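Local coordinates for protein kcn28 (Kitasatospora, PDB 6J31) that is of unknown function but has the two-domain GT-B architecture, with a C-terminal domain related to that of the erythromycin biosynthesis protein CIII, at residues 186-191 with 206-211; 250-255 with 352-357; 32-37 with 51-56; 232-237 with 287-292. One frame throughout, in Å; residues are numbered along the deposited sequence.

Interaction 1: residues 186-191 with 206-211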
loop_
_atom_site.group_PDB
_atom_site.type_symbol
_atom_site.label_atom_id
_atom_site.label_comp_id
_atom_site.label_asym_id
_atom_site.label_seq_id
_atom_site.Cartn_x
_atom_site.Cartn_y
_atom_site.Cartn_z
ATOM N N LEU A 186 3.954 -5.901 11.853
ATOM C CA LEU A 186 5.003 -5.915 10.844
ATOM C C LEU A 186 4.663 -4.815 9.851
ATOM O O LEU A 186 3.664 -4.909 9.129
ATOM C CB LEU A 186 5.099 -7.277 10.158
ATOM C CG LEU A 186 5.465 -8.463 11.050
ATOM C CD1 LEU A 186 5.504 -9.742 10.240
ATOM C CD2 LEU A 186 6.793 -8.223 11.741
ATOM N N VAL A 187 5.465 -3.756 9.845
ATOM C CA VAL A 187 5.233 -2.608 8.978
ATOM C C VAL A 187 6.054 -2.833 7.716
ATOM O O VAL A 187 7.287 -2.811 7.751
ATOM C CB VAL A 187 5.608 -1.292 9.670
ATOM C CG1 VAL A 187 5.130 -0.101 8.854
ATOM C CG2 VAL A 187 5.030 -1.249 11.075
ATOM N N LEU A 188 5.373 -3.026 6.592
ATOM C CA LEU A 188 6.028 -3.443 5.356
ATOM C C LEU A 188 6.595 -2.260 4.585
ATOM O O LEU A 188 6.492 -2.200 3.359
ATOM C CB LEU A 188 5.022 -4.219 4.513
ATOM C CG LEU A 188 4.619 -5.585 5.085
ATOM C CD1 LEU A 188 4.045 -6.509 4.015
ATOM C CD2 LEU A 188 5.783 -6.246 5.818
ATOM N N VAL A 189 7.171 -1.289 5.287
ATOM C CA VAL A 189 7.858 -0.156 4.668
ATOM C C VAL A 189 9.174 0.054 5.402
ATOM O O VAL A 189 9.324 -0.355 6.564
ATOM C CB VAL A 189 6.995 1.131 4.701
ATOM C CG1 VAL A 189 5.590 0.875 4.173
ATOM C CG2 VAL A 189 6.927 1.695 6.103
ATOM N N PRO A 190 10.167 0.649 4.742
ATOM C CA PRO A 190 11.398 1.020 5.450
ATOM C C PRO A 190 11.143 2.185 6.394
ATOM O O PRO A 190 10.191 2.950 6.231
ATOM C CB PRO A 190 12.356 1.419 4.325
ATOM C CG PRO A 190 11.464 1.812 3.193
ATOM C CD PRO A 190 10.244 0.947 3.302
ATOM N N ARG A 191 12.023 2.325 7.389
ATOM C CA ARG A 191 11.834 3.387 8.373
ATOM C C ARG A 191 11.898 4.767 7.725
ATOM O O ARG A 191 11.239 5.699 8.197
ATOM C CB ARG A 191 12.855 3.260 9.514
ATOM C CG ARG A 191 14.232 3.862 9.236
ATOM C CD ARG A 191 15.197 3.813 10.441
ATOM N NE ARG A 191 15.230 2.519 11.122
ATOM C CZ ARG A 191 14.546 2.230 12.225
ATOM N NH1 ARG A 191 13.764 3.145 12.789
ATOM N NH2 ARG A 191 14.641 1.022 12.762
ATOM N N THR A 206 7.545 -3.348 13.962
ATOM C CA THR A 206 8.816 -3.692 13.333
ATOM C C THR A 206 8.799 -3.223 11.886
ATOM O O THR A 206 7.920 -3.617 11.115
ATOM C CB THR A 206 9.090 -5.194 13.396
ATOM O OG1 THR A 206 9.219 -5.606 14.760
ATOM C CG2 THR A 206 10.378 -5.529 12.654
ATOM N N PHE A 207 9.778 -2.399 11.517
ATOM C CA PHE A 207 9.905 -1.936 10.139
ATOM C C PHE A 207 10.592 -3.026 9.328
ATOM O O PHE A 207 11.777 -3.312 9.528
ATOM C CB PHE A 207 10.669 -0.618 10.077
ATOM C CG PHE A 207 9.940 0.524 10.724
ATOM C CD1 PHE A 207 8.771 1.015 10.166
ATOM C CD2 PHE A 207 10.420 1.109 11.887
ATOM C CE1 PHE A 207 8.091 2.060 10.755
ATOM C CE2 PHE A 207 9.746 2.159 12.481
ATOM C CZ PHE A 207 8.581 2.637 11.914
ATOM N N ILE A 208 9.841 -3.648 8.424
ATOM C CA ILE A 208 10.321 -4.815 7.696
ATOM C C ILE A 208 10.844 -4.403 6.326
ATOM O O ILE A 208 11.762 -5.027 5.784
ATOM C CB ILE A 208 9.202 -5.870 7.581
ATOM C CG1 ILE A 208 8.885 -6.444 8.959
ATOM C CG2 ILE A 208 9.580 -6.991 6.620
ATOM C CD1 ILE A 208 9.973 -7.343 9.508
ATOM N N GLY A 209 10.282 -3.338 5.770
ATOM C CA GLY A 209 10.480 -3.042 4.375
ATOM C C GLY A 209 9.613 -3.963 3.542
ATOM O O GLY A 209 8.848 -4.774 4.072
ATOM N N PRO A 210 9.716 -3.859 2.221
ATOM C CA PRO A 210 8.893 -4.700 1.348
ATOM C C PRO A 210 9.268 -6.165 1.461
ATOM O O PRO A 210 10.418 -6.523 1.729
ATOM C CB PRO A 210 9.195 -4.161 -0.052
ATOM C CG PRO A 210 10.560 -3.581 0.074
ATOM C CD PRO A 210 10.611 -2.986 1.452
ATOM N N CYS A 211 8.272 -7.016 1.259
ATOM C CA CYS A 211 8.482 -8.457 1.254
ATOM C C CYS A 211 8.528 -8.899 -0.204
ATOM O O CYS A 211 7.499 -8.990 -0.875
ATOM C CB CYS A 211 7.393 -9.157 2.057
ATOM S SG CYS A 211 7.550 -8.829 3.836
#
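At one edge of the parallel sheet of the first GT-B domain, the last two strands, 185-187 and 205-207, run out side by side, with L186 against T206 and V187 against F207. V187 is held through both backbone polar atoms: its N gives a bond to T206 O at 2.8 Å, and its O takes one from I208 N, nearly straight at 174°. Beyond the strands the pairing weakens; the G209 N to V189 O bond is weak, with an angle of 138°. The side chains divide between the two faces. L186 CD2 lies 3.9 Å from I208 CG1, the two chains crossing at a slant, while L188 CD2 touches I208 CB and, at 3.7 Å, C211 SG. On the V187 side, V187 CB is 3.9 Å from F207 CD1, and R191 CB covers one face of the phenyl ring. R191 NH1 comes to 4.0 Å from F207 CD2, with guanidinium and ring planes 72° apart, but its charge is answered by a salt bridge to E202. L186 bonds through its backbone to strand 124-128 and packs on helix 382-391, whereas V189, P190 and P210 touch Q309 of helix 305-314.

Interaction 2: residues 250-255 with 352-357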
loop_
_atom_site.group_PDB
_atom_site.type_symbol
_atom_site.label_atom_id
_atom_site.label_comp_id
_atom_site.label_asym_id
_atom_site.label_seq_id
_atom_site.Cartn_x
_atom_site.Cartn_y
_atom_site.Cartn_z
ATOM N N VAL A 250 1.909 14.214 -22.817
ATOM C CA VAL A 250 2.286 14.064 -24.221
ATOM C C VAL A 250 2.768 15.398 -24.778
ATOM O O VAL A 250 3.740 15.452 -25.537
ATOM C CB VAL A 250 1.136 13.460 -25.055
ATOM C CG1 VAL A 250 0.895 12.017 -24.653
ATOM C CG2 VAL A 250 -0.136 14.257 -24.913
ATOM N N GLU A 251 2.112 16.497 -24.392
ATOM C CA GLU A 251 2.557 17.819 -24.829
ATOM C C GLU A 251 3.992 18.088 -24.389
ATOM O O GLU A 251 4.748 18.764 -25.094
ATOM C CB GLU A 251 1.626 18.901 -24.282
ATOM C CG GLU A 251 2.169 20.318 -24.439
ATOM C CD GLU A 251 1.253 21.373 -23.852
ATOM O OE1 GLU A 251 0.186 21.008 -23.314
ATOM O OE2 GLU A 251 1.609 22.569 -23.914
ATOM N N VAL A 252 4.371 17.603 -23.207
ATOM C CA VAL A 252 5.735 17.806 -22.726
ATOM C C VAL A 252 6.709 16.918 -23.489
ATOM O O VAL A 252 7.729 17.387 -24.011
ATOM C CB VAL A 252 5.814 17.551 -21.211
ATOM C CG1 VAL A 252 7.263 17.422 -20.775
ATOM C CG2 VAL A 252 5.126 18.673 -20.454
ATOM N N PHE A 253 6.421 15.619 -23.555
ATOM C CA PHE A 253 7.379 14.687 -24.139
ATOM C C PHE A 253 7.370 14.719 -25.663
ATOM O O PHE A 253 8.375 14.364 -26.290
ATOM C CB PHE A 253 7.104 13.285 -23.602
ATOM C CG PHE A 253 7.503 13.124 -22.165
ATOM C CD1 PHE A 253 6.594 13.372 -21.147
ATOM C CD2 PHE A 253 8.796 12.773 -21.829
ATOM C CE1 PHE A 253 6.963 13.247 -19.825
ATOM C CE2 PHE A 253 9.169 12.648 -20.508
ATOM C CZ PHE A 253 8.251 12.883 -19.505
ATOM N N ALA A 254 6.260 15.118 -26.274
ATOM C CA ALA A 254 6.301 15.638 -27.636
ATOM C C ALA A 254 6.853 17.053 -27.613
ATOM O O ALA A 254 6.216 17.941 -27.044
ATOM C CB ALA A 254 4.915 15.626 -28.272
ATOM N N ALA A 255 8.034 17.244 -28.211
ATOM C CA ALA A 255 8.913 18.414 -28.100
ATOM C C ALA A 255 10.063 18.065 -27.172
ATOM O O ALA A 255 10.930 18.901 -26.900
ATOM C CB ALA A 255 8.205 19.687 -27.623
ATOM N N ARG A 352 6.740 23.519 -16.208
ATOM C CA ARG A 352 6.972 23.085 -14.833
ATOM C C ARG A 352 7.147 21.572 -14.759
ATOM O O ARG A 352 8.076 21.074 -14.114
ATOM C CB ARG A 352 5.801 23.507 -13.946
ATOM C CG ARG A 352 5.834 24.902 -13.363
ATOM C CD ARG A 352 4.550 25.081 -12.560
ATOM N NE ARG A 352 4.400 24.100 -11.486
ATOM C CZ ARG A 352 3.262 23.889 -10.830
ATOM N NH1 ARG A 352 3.203 22.965 -9.876
ATOM N NH2 ARG A 352 2.181 24.604 -11.116
ATOM N N LEU A 353 6.251 20.822 -15.409
ATOM C CA LEU A 353 6.382 19.368 -15.415
ATOM C C LEU A 353 7.662 18.939 -16.122
ATOM O O LEU A 353 8.343 18.009 -15.678
ATOM C CB LEU A 353 5.149 18.726 -16.068
ATOM C CG LEU A 353 4.976 17.198 -16.221
ATOM C CD1 LEU A 353 5.859 16.552 -17.295
ATOM C CD2 LEU A 353 5.173 16.502 -14.881
ATOM N N ARG A 354 8.001 19.604 -17.228
ATOM C CA ARG A 354 9.206 19.243 -17.971
ATOM C C ARG A 354 10.467 19.530 -17.168
ATOM O O ARG A 354 11.432 18.758 -17.223
ATOM C CB ARG A 354 9.238 19.973 -19.312
ATOM C CG ARG A 354 10.402 19.566 -20.204
ATOM C CD ARG A 354 10.655 20.598 -21.284
ATOM N NE ARG A 354 10.933 21.910 -20.714
ATOM C CZ ARG A 354 12.150 22.368 -20.452
ATOM N NH1 ARG A 354 12.302 23.577 -19.929
ATOM N NH2 ARG A 354 13.215 21.621 -20.714
ATOM N N ALA A 355 10.484 20.641 -16.425
ATOM C CA ALA A 355 11.669 20.996 -15.649
ATOM C C ALA A 355 11.983 19.926 -14.613
ATOM O O ALA A 355 13.137 19.509 -14.462
ATOM C CB ALA A 355 11.466 22.354 -14.977
ATOM N N ALA A 356 10.962 19.469 -13.887
ATOM C CA ALA A 356 11.168 18.404 -12.913
ATOM C C ALA A 356 11.689 17.139 -13.582
ATOM O O ALA A 356 12.585 16.473 -13.052
ATOM C CB ALA A 356 9.869 18.120 -12.164
ATOM N N VAL A 357 11.146 16.797 -14.752
ATOM C CA VAL A 357 11.547 15.566 -15.429
ATOM C C VAL A 357 13.009 15.634 -15.859
ATOM O O VAL A 357 13.797 14.724 -15.580
ATOM C CB VAL A 357 10.614 15.290 -16.622
ATOM C CG1 VAL A 357 11.230 14.265 -17.558
ATOM C CG2 VAL A 357 9.259 14.825 -16.128
#
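V252 and F253, on the last turn of helix 243-253, meet L353, R354 and V357 of helix 350-362. V252 can be followed outward from its CB, which points at the other helix and already lies 4.0 Å from L353 CD1. There the side chain forks. The CG1 branch, anti to the backbone N (chi1 166°), reaches R354, coming to 3.5 Å from its CB and 3.8 Å from its CG. The same methyl is also 3.9 Å from L353 CD1. The CG2 branch, anti to the carbonyl carbon, meets L353 CD1 as well, so that one leucine methyl touches CB and both methyls of the valine.

F253 works differently: its CA–CB bond does not aim at the partner helix, yet the ring end arrives there. Its CZ meets V357 CG1 at 3.8 Å in a tip-to-tip approach, with CE2 almost as near to the same methyl. L353 CD1 is a looser neighbour, 4.3 Å from F253 CE1. Around these residues, strand 259-264 contributes L261 next to F253 and W259 next to V357, which places both helices against the sheet of the C-terminal domain. P350, at the start of helix 350-362, also touches V252.

Every contact across the pair is carbon to carbon, and R354 takes part through CB and CG, while its end leads away. Its NE forms a long, weak ion pair with D351 of its own helix. The chemistry therefore implies adhesion by dispersion and burial of carbon groups, with no directional polar bond between the two segments.

Interaction 3: residues 32-37 with 51-56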
loop_
_atom_site.group_PDB
_atom_site.type_symbol
_atom_site.label_atom_id
_atom_site.label_comp_id
_atom_site.label_asym_id
_atom_site.label_seq_id
_atom_site.Cartn_x
_atom_site.Cartn_y
_atom_site.Cartn_z
ATOM N N GLY A 32 6.833 -25.036 5.232
ATOM C CA GLY A 32 6.122 -26.209 5.696
ATOM C C GLY A 32 4.945 -25.958 6.610
ATOM O O GLY A 32 4.404 -26.921 7.165
ATOM N N HIS A 33 4.533 -24.708 6.796
ATOM C CA HIS A 33 3.394 -24.423 7.654
ATOM C C HIS A 33 2.082 -24.569 6.893
ATOM O O HIS A 33 2.012 -24.403 5.672
ATOM C CB HIS A 33 3.477 -23.008 8.223
ATOM C CG HIS A 33 4.686 -22.762 9.065
ATOM N ND1 HIS A 33 4.904 -23.414 10.259
ATOM C CD2 HIS A 33 5.733 -21.922 8.897
ATOM C CE1 HIS A 33 6.041 -22.995 10.783
ATOM N NE2 HIS A 33 6.562 -22.086 9.979
ATOM N N ARG A 34 1.019 -24.835 7.642
ATOM C CA ARG A 34 -0.327 -24.791 7.086
ATOM C C ARG A 34 -0.834 -23.361 7.216
ATOM O O ARG A 34 -1.051 -22.872 8.330
ATOM C CB ARG A 34 -1.263 -25.766 7.792
ATOM C CG ARG A 34 -2.673 -25.669 7.244
ATOM C CD ARG A 34 -3.705 -26.288 8.161
ATOM N NE ARG A 34 -5.050 -26.099 7.629
ATOM C CZ ARG A 34 -6.142 -26.065 8.379
ATOM N NH1 ARG A 34 -6.046 -26.237 9.691
ATOM N NH2 ARG A 34 -7.327 -25.879 7.821
ATOM N N VAL A 35 -1.016 -22.692 6.084
ATOM C CA VAL A 35 -1.439 -21.300 6.045
ATOM C C VAL A 35 -2.829 -21.237 5.430
ATOM O O VAL A 35 -3.047 -21.726 4.313
ATOM C CB VAL A 35 -0.450 -20.424 5.262
ATOM C CG1 VAL A 35 -0.870 -18.963 5.332
ATOM C CG2 VAL A 35 0.951 -20.605 5.808
ATOM N N THR A 36 -3.775 -20.669 6.167
ATOM C CA THR A 36 -5.088 -20.350 5.629
ATOM C C THR A 36 -5.169 -18.844 5.432
ATOM O O THR A 36 -4.578 -18.075 6.197
ATOM C CB THR A 36 -6.220 -20.835 6.544
ATOM O OG1 THR A 36 -6.069 -20.280 7.856
ATOM C CG2 THR A 36 -6.201 -22.362 6.631
ATOM N N TYR A 37 -5.866 -18.427 4.379
ATOM C CA TYR A 37 -5.943 -17.021 4.001
ATOM C C TYR A 37 -7.411 -16.662 3.808
ATOM O O TYR A 37 -8.039 -17.097 2.836
ATOM C CB TYR A 37 -5.122 -16.762 2.735
ATOM C CG TYR A 37 -4.839 -15.309 2.426
ATOM C CD1 TYR A 37 -5.650 -14.289 2.915
ATOM C CD2 TYR A 37 -3.746 -14.955 1.649
ATOM C CE1 TYR A 37 -5.384 -12.967 2.628
ATOM C CE2 TYR A 37 -3.474 -13.635 1.358
ATOM C CZ TYR A 37 -4.294 -12.647 1.851
ATOM O OH TYR A 37 -4.019 -11.329 1.563
ATOM N N GLY A 51 -0.419 -20.012 -2.547
ATOM C CA GLY A 51 -0.305 -21.346 -2.002
ATOM C C GLY A 51 -1.041 -21.561 -0.700
ATOM O O GLY A 51 -1.079 -22.694 -0.203
ATOM N N ALA A 52 -1.614 -20.512 -0.122
ATOM C CA ALA A 52 -2.360 -20.685 1.106
ATOM C C ALA A 52 -3.769 -21.178 0.800
ATOM O O ALA A 52 -4.278 -21.057 -0.319
ATOM C CB ALA A 52 -2.420 -19.379 1.901
ATOM N N GLU A 53 -4.403 -21.720 1.828
ATOM C CA GLU A 53 -5.761 -22.230 1.731
ATOM C C GLU A 53 -6.727 -21.051 1.785
ATOM O O GLU A 53 -6.778 -20.333 2.790
ATOM C CB GLU A 53 -5.996 -23.201 2.884
ATOM C CG GLU A 53 -7.041 -24.272 2.692
ATOM C CD GLU A 53 -7.072 -25.220 3.885
ATOM O OE1 GLU A 53 -5.986 -25.671 4.320
ATOM O OE2 GLU A 53 -8.178 -25.502 4.396
ATOM N N LEU A 54 -7.476 -20.831 0.705
ATOM C CA LEU A 54 -8.429 -19.728 0.677
ATOM C C LEU A 54 -9.616 -20.011 1.592
ATOM O O LEU A 54 -10.275 -21.049 1.480
ATOM C CB LEU A 54 -8.921 -19.469 -0.743
ATOM C CG LEU A 54 -10.137 -18.539 -0.822
ATOM C CD1 LEU A 54 -9.798 -17.116 -0.399
ATOM C CD2 LEU A 54 -10.746 -18.555 -2.224
ATOM N N VAL A 55 -9.891 -19.071 2.487
ATOM C CA VAL A 55 -11.047 -19.135 3.375
ATOM C C VAL A 55 -11.970 -17.994 2.969
ATOM O O VAL A 55 -11.731 -16.843 3.353
ATOM C CB VAL A 55 -10.620 -19.048 4.850
ATOM C CG1 VAL A 55 -11.830 -19.021 5.774
ATOM C CG2 VAL A 55 -9.696 -20.201 5.198
ATOM N N PRO A 56 -13.009 -18.247 2.178
ATOM C CA PRO A 56 -13.811 -17.139 1.646
ATOM C C PRO A 56 -14.738 -16.540 2.691
ATOM O O PRO A 56 -15.303 -17.240 3.531
ATOM C CB PRO A 56 -14.611 -17.797 0.515
ATOM C CG PRO A 56 -14.780 -19.216 0.979
ATOM C CD PRO A 56 -13.485 -19.558 1.691
#
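This contact is parallel strand pairing at the edge of the first domain's sheet, where strand 34-39 accepts the outermost strand 53-56. T36 stands opposite E53 and Y37 opposite L54, and three backbone bonds define the register. E53 N binds V35 O at 2.8 Å and an angle of 175°; Y37 N in turn binds E53 O at 2.6 Å. The third, V55 N to Y37 O at 2.7 Å, differs in geometry, because the donor stands 44° out of the carbonyl plane.

The two strands and the intervening helix 44-49 form a beta-alpha-beta unit, a repeating element of Rossmann-like domains such as those of GT-B proteins. Short-segment axes approach to 4.5 Å and diverge by 31°, consistent with a twisted sheet. On one face T36 and E53 lie side by side, with T36 CG2 3.8 Å from E53 CB, and V55 CG2 closes on T36 CB. E53 reaches back along this face to R34, whose chain is extended from CG to NE; the R34 NE to E53 OE1 salt bridge is weak at 3.5 Å, approached at the guanidinium edge. The stronger acidic partner of R34 is D99, which takes NH2, and T36 OG1 bonds to H6 and Y96. On the other face the A52 methyl sits 3.8 Å from V35 CG1 and 3.9 Å from Y37 CB, with I25 of helix 22-30 touching both V35 and A52.

Interaction 4: residues 232-237 with 287-292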
loop_
_atom_site.group_PDB
_atom_site.type_symbol
_atom_site.label_atom_id
_atom_site.label_comp_id
_atom_site.label_asym_id
_atom_site.label_seq_id
_atom_site.Cartn_x
_atom_site.Cartn_y
_atom_site.Cartn_z
ATOM N N LEU A 232 8.246 6.997 -17.412
ATOM C CA LEU A 232 7.018 6.247 -17.189
ATOM C C LEU A 232 6.052 7.111 -16.392
ATOM O O LEU A 232 6.413 7.634 -15.333
ATOM C CB LEU A 232 7.285 4.933 -16.448
ATOM C CG LEU A 232 6.022 4.217 -15.951
ATOM C CD1 LEU A 232 5.143 3.770 -17.119
ATOM C CD2 LEU A 232 6.362 3.045 -15.046
ATOM N N VAL A 233 4.841 7.278 -16.913
ATOM C CA VAL A 233 3.775 7.996 -16.222
ATOM C C VAL A 233 2.701 6.980 -15.865
ATOM O O VAL A 233 2.059 6.401 -16.749
ATOM C CB VAL A 233 3.195 9.132 -17.077
ATOM C CG1 VAL A 233 2.025 9.796 -16.353
ATOM C CG2 VAL A 233 4.268 10.148 -17.413
ATOM N N SER A 234 2.507 6.756 -14.567
ATOM C CA SER A 234 1.542 5.760 -14.106
ATOM C C SER A 234 0.981 6.230 -12.770
ATOM O O SER A 234 1.649 6.115 -11.739
ATOM C CB SER A 234 2.188 4.387 -13.984
ATOM O OG SER A 234 1.209 3.375 -13.812
ATOM N N LEU A 235 -0.238 6.756 -12.794
ATOM C CA LEU A 235 -0.903 7.158 -11.559
ATOM C C LEU A 235 -1.743 5.972 -11.085
ATOM O O LEU A 235 -2.968 5.943 -11.180
ATOM C CB LEU A 235 -1.757 8.391 -11.813
ATOM C CG LEU A 235 -1.093 9.537 -12.582
ATOM C CD1 LEU A 235 -2.057 10.698 -12.717
ATOM C CD2 LEU A 235 0.192 9.985 -11.900
ATOM N N GLY A 236 -1.045 4.980 -10.545
ATOM C CA GLY A 236 -1.661 3.699 -10.253
ATOM C C GLY A 236 -2.462 3.627 -8.977
ATOM O O GLY A 236 -2.251 2.720 -8.168
ATOM N N SER A 237 -3.365 4.584 -8.773
ATOM C CA SER A 237 -4.261 4.540 -7.623
ATOM C C SER A 237 -5.720 4.401 -8.047
ATOM O O SER A 237 -6.588 5.153 -7.595
ATOM C CB SER A 237 -4.056 5.771 -6.742
ATOM O OG SER A 237 -4.901 5.755 -5.602
ATOM N N VAL A 287 0.797 -1.530 -17.828
ATOM C CA VAL A 287 2.148 -1.866 -18.275
ATOM C C VAL A 287 2.786 -2.772 -17.234
ATOM O O VAL A 287 2.367 -2.795 -16.065
ATOM C CB VAL A 287 3.018 -0.604 -18.490
ATOM C CG1 VAL A 287 2.270 0.458 -19.263
ATOM C CG2 VAL A 287 3.493 -0.057 -17.155
ATOM N N PRO A 288 3.802 -3.539 -17.626
ATOM C CA PRO A 288 4.600 -4.245 -16.618
ATOM C C PRO A 288 5.488 -3.249 -15.901
ATOM O O PRO A 288 6.594 -2.954 -16.361
ATOM C CB PRO A 288 5.414 -5.248 -17.446
ATOM C CG PRO A 288 5.514 -4.618 -18.799
ATOM C CD PRO A 288 4.240 -3.842 -19.001
ATOM N N GLN A 289 5.003 -2.724 -14.773
ATOM C CA GLN A 289 5.628 -1.550 -14.170
ATOM C C GLN A 289 7.092 -1.800 -13.831
ATOM O O GLN A 289 7.964 -0.995 -14.169
ATOM C CB GLN A 289 4.853 -1.121 -12.926
ATOM C CG GLN A 289 5.334 0.198 -12.363
ATOM C CD GLN A 289 4.290 0.888 -11.516
ATOM O OE1 GLN A 289 3.300 1.405 -12.031
ATOM N NE2 GLN A 289 4.511 0.908 -10.208
ATOM N N LEU A 290 7.383 -2.926 -13.177
ATOM C CA LEU A 290 8.762 -3.219 -12.803
ATOM C C LEU A 290 9.658 -3.366 -14.027
ATOM O O LEU A 290 10.846 -3.030 -13.971
ATOM C CB LEU A 290 8.806 -4.479 -11.944
ATOM C CG LEU A 290 8.420 -4.249 -10.483
ATOM C CD1 LEU A 290 8.505 -5.548 -9.695
ATOM C CD2 LEU A 290 9.292 -3.169 -9.856
ATOM N N ALA A 291 9.113 -3.876 -15.134
ATOM C CA ALA A 291 9.891 -3.992 -16.364
ATOM C C ALA A 291 10.202 -2.619 -16.949
ATOM O O ALA A 291 11.329 -2.363 -17.390
ATOM C CB ALA A 291 9.147 -4.858 -17.379
ATOM N N VAL A 292 9.205 -1.733 -16.997
ATOM C CA VAL A 292 9.435 -0.391 -17.522
ATOM C C VAL A 292 10.386 0.384 -16.619
ATOM O O VAL A 292 11.271 1.103 -17.100
ATOM C CB VAL A 292 8.096 0.349 -17.703
ATOM C CG1 VAL A 292 8.333 1.781 -18.163
ATOM C CG2 VAL A 292 7.221 -0.388 -18.695
#
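S234 OG and Q289 OE1 make the polar link of this contact, a weak hydrogen bond of 3.4 Å from the serine hydroxyl to the amide oxygen. It joins S234, on the segment of strand 229-234 in the parallel sheet of the C-terminal Rossmann-like domain of the GT-B fold, to the first turn of helix 289-294, for which P288 is the N-cap. The torsions account for the meeting: S234 OG is anti to its backbone N (chi1 -168°), while Q289 extends beyond CG and brings its amide across to the strand. S234 CB adds a contact with OE1 at 3.7 Å.

The larger part of the contact is apolar and centres on L232, whose CB points to the helix. V292 CG1 is 3.7 Å from L232 CB and also lies within 4.0 Å of its CG, CD1 and CD2, the two side chains crossing at about a right angle. F299 of the adjacent strand 298-301 touches L232, S234 and Q289, and V262 of strand 259-264 packs on L232. The two methyls of L232 then part company: CD2 meets Q289 CG at 4.0 Å, whereas CD1 reaches V287 CG2 at 4.2 Å.

Overall arrangement
From the N terminus, interaction 3 comes first, closing the short loop through helix 44-49 and fixing one edge strand of the first sheet. Interaction 1 follows after a long interval and closes another short loop, at the other edge of that same sheet; the centres of interactions 1 and 3 are 22 Å apart. The chain then enters the second sheet with strand 229-234. Here interactions 4 and 2 cross: 232-237 and 250-255 come first, then 287-292 and 352-357, so the two long loops overlap along the chain, neither containing the other. Their nearest atoms are about 5 Å apart, whereas interactions 2 and 3 lie on opposite sides of the chain's centre, 47 Å between centres.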